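Local coordinates for cruciform cutting endonuclease 1, mitochondrial (Schizosaccharomyces pombe, PDB 1KCF), which resolves Holliday junctions as a homodimeric, magnesium-dependent endonuclease of fission yeast mitochondria, cutting four-way DNA junctions at the point of strand exchange, at residues A[28-42]-A[238-252]. Sequence-based numbering, arbitrary orientation.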
loop_
_atom_site.group_PDB
_atom_site.type_symbol
_atom_site.label_atom_id
_atom_site.label_comp_id
_atom_site.label_asym_id
_atom_site.label_seq_id
_atom_site.Cartn_x
_atom_site.Cartn_y
_atom_site.Cartn_z
ATOM N N LEU A 28 -6.317 -21.623 -24.602
ATOM C CA LEU A 28 -6.132 -21.096 -25.950
ATOM C C LEU A 28 -6.410 -19.602 -25.981
ATOM O O LEU A 28 -5.598 -18.823 -26.475
ATOM C CB LEU A 28 -7.060 -21.807 -26.938
ATOM C CG LEU A 28 -6.655 -23.224 -27.350
ATOM C CD1 LEU A 28 -7.746 -23.847 -28.202
ATOM C CD2 LEU A 28 -5.347 -23.172 -28.118
ATOM N N ARG A 29 -7.560 -19.211 -25.442
ATOM C CA ARG A 29 -7.966 -17.811 -25.409
ATOM C C ARG A 29 -6.997 -16.968 -24.593
ATOM O O ARG A 29 -6.677 -15.841 -24.966
ATOM C CB ARG A 29 -9.378 -17.690 -24.833
ATOM N N ARG A 30 -6.541 -17.520 -23.475
ATOM C CA ARG A 30 -5.602 -16.828 -22.597
ATOM C C ARG A 30 -4.323 -16.486 -23.358
ATOM O O ARG A 30 -3.842 -15.349 -23.312
ATOM C CB ARG A 30 -5.277 -17.715 -21.396
ATOM C CG ARG A 30 -4.390 -17.072 -20.344
ATOM C CD ARG A 30 -4.362 -17.952 -19.115
ATOM N NE ARG A 30 -5.718 -18.196 -18.632
ATOM C CZ ARG A 30 -6.091 -19.269 -17.943
ATOM N NH1 ARG A 30 -5.208 -20.214 -17.651
ATOM N NH2 ARG A 30 -7.350 -19.394 -17.545
ATOM N N ILE A 31 -3.782 -17.479 -24.056
ATOM C CA ILE A 31 -2.569 -17.305 -24.844
ATOM C C ILE A 31 -2.796 -16.267 -25.940
ATOM O O ILE A 31 -2.122 -15.238 -25.985
ATOM C CB ILE A 31 -2.144 -18.640 -25.500
ATOM C CG1 ILE A 31 -1.841 -19.672 -24.413
ATOM C CG2 ILE A 31 -0.927 -18.431 -26.399
ATOM C CD1 ILE A 31 -1.573 -21.066 -24.940
ATOM N N VAL A 32 -3.757 -16.545 -26.813
ATOM C CA VAL A 32 -4.079 -15.659 -27.927
ATOM C C VAL A 32 -4.417 -14.230 -27.500
ATOM O O VAL A 32 -4.075 -13.266 -28.189
ATOM C CB VAL A 32 -5.275 -16.218 -28.740
ATOM C CG1 VAL A 32 -5.638 -15.265 -29.872
ATOM C CG2 VAL A 32 -4.931 -17.594 -29.294
ATOM N N ASP A 33 -5.087 -14.097 -26.361
ATOM C CA ASP A 33 -5.496 -12.789 -25.866
ATOM C C ASP A 33 -4.508 -12.121 -24.917
ATOM O O ASP A 33 -4.745 -11.003 -24.465
ATOM C CB ASP A 33 -6.864 -12.903 -25.194
ATOM C CG ASP A 33 -7.961 -13.272 -26.174
ATOM O OD1 ASP A 33 -8.865 -14.049 -25.793
ATOM O OD2 ASP A 33 -7.923 -12.776 -27.321
ATOM N N SER A 34 -3.407 -12.799 -24.612
ATOM C CA SER A 34 -2.394 -12.228 -23.725
ATOM C C SER A 34 -1.975 -10.869 -24.279
ATOM O O SER A 34 -1.629 -10.751 -25.451
ATOM C CB SER A 34 -1.175 -13.145 -23.656
ATOM O OG SER A 34 -0.598 -13.287 -24.942
ATOM N N PRO A 35 -2.004 -9.823 -23.441
ATOM C CA PRO A 35 -1.623 -8.472 -23.868
ATOM C C PRO A 35 -0.192 -8.384 -24.391
ATOM O O PRO A 35 0.696 -9.112 -23.941
ATOM C CB PRO A 35 -1.818 -7.641 -22.599
ATOM C CG PRO A 35 -2.896 -8.378 -21.870
ATOM C CD PRO A 35 -2.476 -9.814 -22.046
ATOM N N ILE A 36 0.025 -7.482 -25.342
ATOM C CA ILE A 36 1.345 -7.275 -25.919
ATOM C C ILE A 36 2.021 -6.113 -25.204
ATOM O O ILE A 36 1.521 -4.986 -25.217
ATOM C CB ILE A 36 1.253 -6.951 -27.424
ATOM C CG1 ILE A 36 2.581 -6.373 -27.922
ATOM C CG2 ILE A 36 0.109 -5.983 -27.676
ATOM C CD1 ILE A 36 3.731 -7.352 -27.890
ATOM N N TYR A 37 3.158 -6.393 -24.573
ATOM C CA TYR A 37 3.895 -5.367 -23.853
ATOM C C TYR A 37 5.264 -5.157 -24.485
ATOM O O TYR A 37 5.775 -6.031 -25.181
ATOM C CB TYR A 37 4.086 -5.765 -22.386
ATOM C CG TYR A 37 2.819 -6.112 -21.634
ATOM C CD1 TYR A 37 2.427 -7.441 -21.468
ATOM C CD2 TYR A 37 2.029 -5.114 -21.055
ATOM C CE1 TYR A 37 1.280 -7.769 -20.741
ATOM C CE2 TYR A 37 0.878 -5.432 -20.324
ATOM C CZ TYR A 37 0.514 -6.759 -20.170
ATOM O OH TYR A 37 -0.615 -7.082 -19.441
ATOM N N PRO A 38 5.876 -3.984 -24.254
ATOM C CA PRO A 38 7.199 -3.684 -24.809
ATOM C C PRO A 38 8.234 -4.564 -24.112
ATOM O O PRO A 38 7.997 -5.029 -22.999
ATOM C CB PRO A 38 7.401 -2.214 -24.450
ATOM C CG PRO A 38 6.008 -1.689 -24.270
ATOM C CD PRO A 38 5.323 -2.812 -23.559
ATOM N N THR A 39 9.370 -4.800 -24.759
ATOM C CA THR A 39 10.425 -5.601 -24.150
ATOM C C THR A 39 11.710 -4.796 -24.039
ATOM O O THR A 39 12.785 -5.357 -23.889
ATOM C CB THR A 39 10.721 -6.897 -24.937
ATOM O OG1 THR A 39 10.936 -6.585 -26.317
ATOM C CG2 THR A 39 9.571 -7.876 -24.796
ATOM N N SER A 40 11.591 -3.476 -24.131
ATOM C CA SER A 40 12.740 -2.599 -23.993
ATOM C C SER A 40 12.532 -1.812 -22.702
ATOM O O SER A 40 11.396 -1.560 -22.300
ATOM C CB SER A 40 12.853 -1.638 -25.187
ATOM O OG SER A 40 11.727 -0.775 -25.273
ATOM N N ARG A 41 13.628 -1.439 -22.053
ATOM C CA ARG A 41 13.567 -0.688 -20.805
ATOM C C ARG A 41 12.621 -1.368 -19.811
ATOM O O ARG A 41 11.659 -0.776 -19.327
ATOM C CB ARG A 41 13.121 0.752 -21.078
ATOM C CG ARG A 41 13.977 1.473 -22.120
ATOM C CD ARG A 41 13.628 2.956 -22.211
ATOM N NE ARG A 41 14.184 3.724 -21.098
ATOM C CZ ARG A 41 15.473 4.026 -20.967
ATOM N NH1 ARG A 41 16.347 3.629 -21.881
ATOM N NH2 ARG A 41 15.894 4.723 -19.920
ATOM N N VAL A 42 12.912 -2.630 -19.528
ATOM C CA VAL A 42 12.124 -3.422 -18.602
ATOM C C VAL A 42 12.784 -3.377 -17.225
ATOM O O VAL A 42 13.932 -3.796 -17.060
ATOM C CB VAL A 42 12.040 -4.883 -19.079
ATOM C CG1 VAL A 42 11.206 -5.704 -18.109
ATOM C CG2 VAL A 42 11.434 -4.932 -20.483
ATOM N N TRP A 238 10.504 -12.824 -17.805
ATOM C CA TRP A 238 9.341 -12.164 -18.382
ATOM C C TRP A 238 9.564 -11.760 -19.844
ATOM O O TRP A 238 8.659 -11.849 -20.674
ATOM C CB TRP A 238 8.995 -10.921 -17.565
ATOM C CG TRP A 238 7.768 -10.217 -18.042
ATOM C CD1 TRP A 238 6.475 -10.503 -17.708
ATOM C CD2 TRP A 238 7.718 -9.108 -18.938
ATOM N NE1 TRP A 238 5.620 -9.632 -18.340
ATOM C CE2 TRP A 238 6.359 -8.760 -19.105
ATOM C CE3 TRP A 238 8.687 -8.364 -19.623
ATOM C CZ2 TRP A 238 5.945 -7.710 -19.921
ATOM C CZ3 TRP A 238 8.277 -7.315 -20.439
ATOM C CH2 TRP A 238 6.915 -6.999 -20.579
ATOM N N MET A 239 10.766 -11.297 -20.153
ATOM C CA MET A 239 11.066 -10.883 -21.512
ATOM C C MET A 239 11.014 -12.067 -22.463
ATOM O O MET A 239 10.603 -11.924 -23.612
ATOM C CB MET A 239 12.434 -10.212 -21.565
ATOM C CG MET A 239 12.448 -8.847 -20.902
ATOM S SD MET A 239 14.113 -8.265 -20.544
ATOM C CE MET A 239 14.803 -8.268 -22.149
ATOM N N ARG A 240 11.420 -13.238 -21.983
ATOM C CA ARG A 240 11.393 -14.426 -22.818
ATOM C C ARG A 240 9.955 -14.866 -23.032
ATOM O O ARG A 240 9.613 -15.363 -24.107
ATOM C CB ARG A 240 12.214 -15.557 -22.189
ATOM C CG ARG A 240 13.698 -15.228 -22.049
ATOM C CD ARG A 240 14.522 -16.453 -21.658
ATOM N NE ARG A 240 14.740 -17.354 -22.787
ATOM C CZ ARG A 240 15.394 -18.510 -22.711
ATOM N NH1 ARG A 240 15.902 -18.916 -21.556
ATOM N NH2 ARG A 240 15.544 -19.260 -23.794
ATOM N N TRP A 241 9.105 -14.679 -22.021
ATOM C CA TRP A 241 7.701 -15.054 -22.156
ATOM C C TRP A 241 7.092 -14.260 -23.293
ATOM O O TRP A 241 6.383 -14.806 -24.135
ATOM C CB TRP A 241 6.901 -14.754 -20.885
ATOM C CG TRP A 241 7.320 -15.523 -19.680
ATOM C CD1 TRP A 241 8.041 -16.679 -19.654
ATOM C CD2 TRP A 241 7.037 -15.192 -18.314
ATOM N NE1 TRP A 241 8.227 -17.090 -18.357
ATOM C CE2 TRP A 241 7.623 -16.196 -17.512
ATOM C CE3 TRP A 241 6.344 -14.147 -17.689
ATOM C CZ2 TRP A 241 7.540 -16.185 -16.113
ATOM C CZ3 TRP A 241 6.261 -14.136 -16.294
ATOM C CH2 TRP A 241 6.857 -15.149 -15.526
ATOM N N GLN A 242 7.369 -12.960 -23.308
ATOM C CA GLN A 242 6.830 -12.082 -24.336
ATOM C C GLN A 242 7.325 -12.503 -25.715
ATOM O O GLN A 242 6.600 -12.392 -26.704
ATOM C CB GLN A 242 7.226 -10.626 -24.062
ATOM C CG GLN A 242 6.935 -10.145 -22.644
ATOM C CD GLN A 242 5.592 -10.619 -22.124
ATOM O OE1 GLN A 242 4.556 -10.406 -22.759
ATOM N NE2 GLN A 242 5.601 -11.266 -20.960
ATOM N N ALA A 243 8.564 -12.980 -25.777
ATOM C CA ALA A 243 9.143 -13.424 -27.036
ATOM C C ALA A 243 8.400 -14.671 -27.501
ATOM O O ALA A 243 7.980 -14.762 -28.655
ATOM C CB ALA A 243 10.626 -13.731 -26.857
ATOM N N GLN A 244 8.240 -15.628 -26.595
ATOM C CA GLN A 244 7.541 -16.862 -26.914
ATOM C C GLN A 244 6.098 -16.591 -27.305
ATOM O O GLN A 244 5.526 -17.314 -28.115
ATOM C CB GLN A 244 7.575 -17.818 -25.725
ATOM C CG GLN A 244 8.947 -18.392 -25.429
ATOM C CD GLN A 244 8.969 -19.907 -25.502
ATOM O OE1 GLN A 244 8.743 -20.494 -26.563
ATOM N NE2 GLN A 244 9.240 -20.551 -24.370
ATOM N N LEU A 245 5.506 -15.552 -26.728
ATOM C CA LEU A 245 4.125 -15.211 -27.043
ATOM C C LEU A 245 3.992 -14.672 -28.464
ATOM O O LEU A 245 2.959 -14.854 -29.110
ATOM C CB LEU A 245 3.578 -14.187 -26.043
ATOM C CG LEU A 245 3.058 -14.755 -24.717
ATOM C CD1 LEU A 245 2.681 -13.616 -23.787
ATOM C CD2 LEU A 245 1.852 -15.654 -24.977
ATOM N N LYS A 246 5.036 -14.007 -28.947
ATOM C CA LYS A 246 5.014 -13.464 -30.300
ATOM C C LYS A 246 4.943 -14.624 -31.284
ATOM O O LYS A 246 4.549 -14.451 -32.431
ATOM C CB LYS A 246 6.259 -12.626 -30.556
ATOM N N HIS A 247 5.324 -15.810 -30.820
ATOM C CA HIS A 247 5.297 -17.009 -31.645
ATOM C C HIS A 247 4.014 -17.802 -31.424
ATOM O O HIS A 247 3.344 -18.197 -32.379
ATOM C CB HIS A 247 6.485 -17.916 -31.315
ATOM C CG HIS A 247 7.818 -17.341 -31.685
ATOM N ND1 HIS A 247 8.221 -16.083 -31.291
ATOM C CD2 HIS A 247 8.854 -17.866 -32.380
ATOM C CE1 HIS A 247 9.448 -15.859 -31.726
ATOM N NE2 HIS A 247 9.856 -16.927 -32.390
ATOM N N TYR A 248 3.669 -18.020 -30.158
ATOM C CA TYR A 248 2.494 -18.812 -29.801
ATOM C C TYR A 248 1.105 -18.210 -29.989
ATOM O O TYR A 248 0.134 -18.956 -30.094
ATOM C CB TYR A 248 2.634 -19.321 -28.367
ATOM C CG TYR A 248 3.713 -20.365 -28.205
ATOM C CD1 TYR A 248 4.819 -20.129 -27.391
ATOM C CD2 TYR A 248 3.625 -21.594 -28.858
ATOM C CE1 TYR A 248 5.809 -21.093 -27.231
ATOM C CE2 TYR A 248 4.610 -22.562 -28.703
ATOM C CZ TYR A 248 5.697 -22.305 -27.886
ATOM O OH TYR A 248 6.669 -23.267 -27.707
ATOM N N ARG A 249 0.991 -16.888 -30.025
ATOM C CA ARG A 249 -0.321 -16.280 -30.214
ATOM C C ARG A 249 -0.936 -16.740 -31.531
ATOM O O ARG A 249 -2.016 -17.338 -31.547
ATOM C CB ARG A 249 -0.237 -14.751 -30.206
ATOM C CG ARG A 249 -0.034 -14.133 -28.833
ATOM C CD ARG A 249 -0.301 -12.639 -28.879
ATOM N NE ARG A 249 0.072 -11.961 -27.640
ATOM C CZ ARG A 249 1.318 -11.633 -27.308
ATOM N NH1 ARG A 249 2.323 -11.918 -28.125
ATOM N NH2 ARG A 249 1.557 -11.013 -26.160
ATOM N N ASN A 250 -0.245 -16.461 -32.634
ATOM C CA ASN A 250 -0.743 -16.857 -33.945
ATOM C C ASN A 250 -0.858 -18.361 -34.071
ATOM O O ASN A 250 -1.782 -18.867 -34.700
ATOM C CB ASN A 250 0.157 -16.312 -35.054
ATOM C CG ASN A 250 0.022 -14.817 -35.215
ATOM O OD1 ASN A 250 -1.040 -14.251 -34.951
ATOM N ND2 ASN A 250 1.088 -14.167 -35.663
ATOM N N PHE A 251 0.073 -19.081 -33.462
ATOM C CA PHE A 251 0.050 -20.535 -33.520
ATOM C C PHE A 251 -1.228 -21.107 -32.890
ATOM O O PHE A 251 -1.857 -22.009 -33.450
ATOM C CB PHE A 251 1.279 -21.107 -32.809
ATOM C CG PHE A 251 1.325 -22.603 -32.798
ATOM C CD1 PHE A 251 1.551 -23.312 -33.971
ATOM C CD2 PHE A 251 1.095 -23.305 -31.625
ATOM C CE1 PHE A 251 1.547 -24.697 -33.974
ATOM C CE2 PHE A 251 1.088 -24.689 -31.617
ATOM C CZ PHE A 251 1.313 -25.388 -32.796
ATOM N N CYS A 252 -1.606 -20.581 -31.728
ATOM C CA CYS A 252 -2.796 -21.053 -31.025
ATOM C C CYS A 252 -4.112 -20.684 -31.700
ATOM O O CYS A 252 -5.123 -21.349 -31.488
ATOM C CB CYS A 252 -2.800 -20.543 -29.584
ATOM S SG CYS A 252 -1.579 -21.342 -28.529
HETATM O O HOH W 1 3.916 -9.042 -25.260
#
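Drawn out straight from CG to NE (chi2 -166°), Arg249 reaches the chain that follows helix 26-33 and presents NE and NH2 together to Ser34 O. Arg249 NE gives the straighter bond, 3.0 Å to Ser34 O; Arg249 NH2 reaches the same oxygen at 3.3 Å from above the carbonyl plane, and adds a weak bond to Pro35 O. With chi1 at 61°, Ser34 OG swings back to hydrogen-bond Ile31 O at 2.7 Å, while Leu245 CD2 packs against it. A water accepts from Tyr37 N and Arg249 NH2 and donates to Gln242 OE1, bridging loop and helix. A methionine in place of Arg249 would probably leave Ser34 O without both its donors and this water without one of its partners, freeing the chain after the helix to shift. Beyond the arginine, Cys252 SG lies 3.6 Å from Ile31 CD1, and Val32 CG2 meets Cys252 CB. At the other end, the edge of the Trp238 ring meets Tyr37 CB (3.6 Å from Trp238 CH2) and Pro38 O, and Val42 CG2 touches Met239 CG. Helix pieces 28-33 and 238-252 cross at -127°, their axes 8.1 Å apart. Helix 224-253, of the RNase H-like resolvase part, carries the N-terminal SAP helices on its C-terminal half: helix 6-15 packs on Ile31 and Tyr248, and strand 113-118 on Val42 and Trp238.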